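Local coordinates for protein glutathione S-transferase (Vibrio parahaemolyticus, PDB 7MIQ) that probably catalyses the conjugation of glutathione to electrophilic compounds, as a Gtt2-class glutathione S-transferase, at residues E95-V100 with Y154-Q159. Sequence-based numbering, arbitrary orientation.
Sequences EMWHRV and YIATDQ
Trp-97 carries the helix side of this buried contact, its indole lying against the CG2 methyl and carbonyl of Ile-155 and the CA of Ala-156, its CB against that residue's CB. The closest pair of alpha carbons, those of Trp-97 and Ala-156, stands only 5.3 Å apart, so the loop comes right up to the helix. Apolar contact is made at two places: CB of Trp-97 meets CB of Ala-156 at 3.9 Å, and CE3, on the six-membered ring, meets the CG2 branch of Ile-155 at the same distance of 3.9 Å. With chi1 at -83°, CG of Trp-97 is anti to its carbonyl carbon, and the ring turns one face to the carbonyl oxygen of Ile-155. CD1 reaches CA of Ala-156 at 3.8 Å, an oblique approach. The carbonyl oxygen of Ile-155 lies 3.8 Å above the plane of the Trp-97 ring, offset toward the rim.

In the all-helical C-terminal domain of the glutathione S-transferase fold, the contact joins helix 88-114 to the loop between helices 127-151 and 162-177. No hydrogen bond crosses between the two segments; the backbone N and O of Ile-155 are instead held by neighbouring helices. The Ile-155 oxygen over the indole accepts a hydrogen bond from Arg-148 NE, while Ile-155 N donates to Asp-164 OD1 near the start of helix 162-177. Further along the loop, Gln-159 N donates to Thr-157 OG1 over 3.1 Å, closing an ST turn.

Away from the loop, Arg-99 NE and Glu-95 OE2 form a salt bridge of 2.9 Å one helical turn apart; OE2 offers its anti lone pair and lies 9° out of the guanidinium plane of Arg-99. Both charges also reach the second subunit, Glu-95 pairing with its Arg-71 and Arg-99 with its Glu-102.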
loop_
_atom_site.group_PDB
_atom_site.type_symbol
_atom_site.label_atom_id
_atom_site.label_comp_id
_atom_site.label_asym_id
_atom_site.label_seq_id
_atom_site.Cartn_x
_atom_site.Cartn_y
_atom_site.Cartn_z
ATOM N N GLU A 95 7.785 5.837 -1.731
ATOM C CA GLU A 95 6.644 5.026 -2.152
ATOM C C GLU A 95 7.059 3.582 -2.395
ATOM O O GLU A 95 6.384 2.648 -1.940
ATOM C CB GLU A 95 6.013 5.619 -3.415
ATOM C CG GLU A 95 4.681 4.982 -3.805
ATOM C CD GLU A 95 3.544 5.418 -2.905
ATOM O OE1 GLU A 95 3.412 6.638 -2.667
ATOM O OE2 GLU A 95 2.791 4.546 -2.429
ATOM N N MET A 96 8.178 3.382 -3.099
ATOM C CA MET A 96 8.654 2.031 -3.385
ATOM C C MET A 96 8.955 1.264 -2.103
ATOM O O MET A 96 8.435 0.162 -1.887
ATOM C CB MET A 96 9.897 2.092 -4.274
ATOM C CG MET A 96 10.653 0.778 -4.356
ATOM S SD MET A 96 12.110 0.863 -5.421
ATOM C CE MET A 96 13.086 2.123 -4.605
ATOM N N TRP A 97 9.807 1.826 -1.240
ATOM C CA TRP A 97 10.217 1.090 -0.047
ATOM C C TRP A 97 9.092 0.987 0.978
ATOM O O TRP A 97 9.044 0.012 1.739
ATOM C CB TRP A 97 11.454 1.736 0.574
ATOM C CG TRP A 97 12.714 1.292 -0.105
ATOM C CD1 TRP A 97 13.449 1.990 -1.018
ATOM C CD2 TRP A 97 13.367 0.027 0.057
ATOM N NE1 TRP A 97 14.528 1.239 -1.428
ATOM C CE2 TRP A 97 14.500 0.032 -0.781
ATOM C CE3 TRP A 97 13.105 -1.106 0.834
ATOM C CZ2 TRP A 97 15.372 -1.054 -0.862
ATOM C CZ3 TRP A 97 13.973 -2.184 0.753
ATOM C CH2 TRP A 97 15.092 -2.149 -0.089
ATOM N N HIS A 98 8.186 1.968 1.025
ATOM C CA HIS A 98 7.043 1.842 1.923
ATOM C C HIS A 98 6.213 0.620 1.563
ATOM O O HIS A 98 5.843 -0.167 2.438
ATOM C CB HIS A 98 6.172 3.102 1.893
ATOM C CG HIS A 98 5.526 3.413 3.208
ATOM N ND1 HIS A 98 4.725 4.518 3.406
ATOM C CD2 HIS A 98 5.574 2.767 4.398
ATOM C CE1 HIS A 98 4.302 4.536 4.658
ATOM N NE2 HIS A 98 4.806 3.486 5.284
ATOM N N ARG A 99 5.948 0.425 0.271
ATOM C CA ARG A 99 5.129 -0.702 -0.160
ATOM C C ARG A 99 5.854 -2.029 0.033
ATOM O O ARG A 99 5.231 -3.033 0.400
ATOM C CB ARG A 99 4.716 -0.503 -1.618
ATOM C CG ARG A 99 3.708 0.623 -1.767
ATOM C CD ARG A 99 3.379 0.977 -3.205
ATOM N NE ARG A 99 2.200 1.837 -3.219
ATOM C CZ ARG A 99 0.953 1.387 -3.275
ATOM N NH1 ARG A 99 0.690 0.101 -3.435
ATOM N NH2 ARG A 99 -0.054 2.247 -3.160
ATOM N N VAL A 100 7.166 -2.053 -0.203
ATOM C CA VAL A 100 7.942 -3.272 0.028
ATOM C C VAL A 100 7.898 -3.656 1.502
ATOM O O VAL A 100 7.608 -4.807 1.854
ATOM C CB VAL A 100 9.388 -3.088 -0.469
ATOM C CG1 VAL A 100 10.264 -4.222 0.021
ATOM C CG2 VAL A 100 9.420 -3.012 -1.991
ATOM N N TYR A 154 18.951 5.005 6.276
ATOM C CA TYR A 154 17.546 4.741 6.538
ATOM C C TYR A 154 16.993 3.873 5.412
ATOM O O TYR A 154 17.679 3.584 4.430
ATOM C CB TYR A 154 16.774 6.056 6.702
ATOM C CG TYR A 154 17.268 6.852 7.897
ATOM C CD1 TYR A 154 16.840 6.545 9.181
ATOM C CD2 TYR A 154 18.189 7.885 7.745
ATOM C CE1 TYR A 154 17.295 7.255 10.280
ATOM C CE2 TYR A 154 18.653 8.601 8.840
ATOM C CZ TYR A 154 18.200 8.279 10.105
ATOM O OH TYR A 154 18.649 8.981 11.201
ATOM N N ILE A 155 15.745 3.425 5.563
ATOM C CA ILE A 155 15.241 2.385 4.668
ATOM C C ILE A 155 15.053 2.925 3.254
ATOM O O ILE A 155 15.579 2.365 2.284
ATOM C CB ILE A 155 13.938 1.778 5.215
ATOM C CG1 ILE A 155 14.202 1.074 6.552
ATOM C CG2 ILE A 155 13.367 0.791 4.213
ATOM C CD1 ILE A 155 12.954 0.480 7.185
ATOM N N ALA A 156 14.294 4.013 3.111
ATOM C CA ALA A 156 13.901 4.471 1.780
ATOM C C ALA A 156 14.984 5.317 1.122
ATOM O O ALA A 156 15.201 5.215 -0.091
ATOM C CB ALA A 156 12.596 5.267 1.862
ATOM N N THR A 157 15.638 6.179 1.900
ATOM C CA THR A 157 16.645 7.114 1.404
ATOM C C THR A 157 17.741 7.228 2.460
ATOM O O THR A 157 17.783 6.461 3.427
ATOM C CB THR A 157 16.035 8.493 1.106
ATOM O OG1 THR A 157 15.570 9.076 2.326
ATOM C CG2 THR A 157 14.868 8.397 0.122
ATOM N N ASP A 158 18.629 8.207 2.284
ATOM C CA ASP A 158 19.605 8.535 3.317
ATOM C C ASP A 158 19.034 9.429 4.410
ATOM O O ASP A 158 19.765 9.782 5.341
ATOM C CB ASP A 158 20.838 9.190 2.692
ATOM C CG ASP A 158 21.725 8.189 1.979
ATOM O OD1 ASP A 158 22.019 7.130 2.578
ATOM O OD2 ASP A 158 22.105 8.447 0.820
ATOM N N GLN A 159 17.757 9.795 4.330
ATOM C CA GLN A 159 17.115 10.603 5.353
ATOM C C GLN A 159 15.989 9.813 6.005
ATOM O O GLN A 159 15.350 8.969 5.366
ATOM C CB GLN A 159 16.563 11.915 4.774
ATOM C CG GLN A 159 17.620 12.974 4.487
ATOM C CD GLN A 159 18.477 12.643 3.284
ATOM O OE1 GLN A 159 17.968 12.415 2.185
ATOM N NE2 GLN A 159 19.789 12.608 3.485
#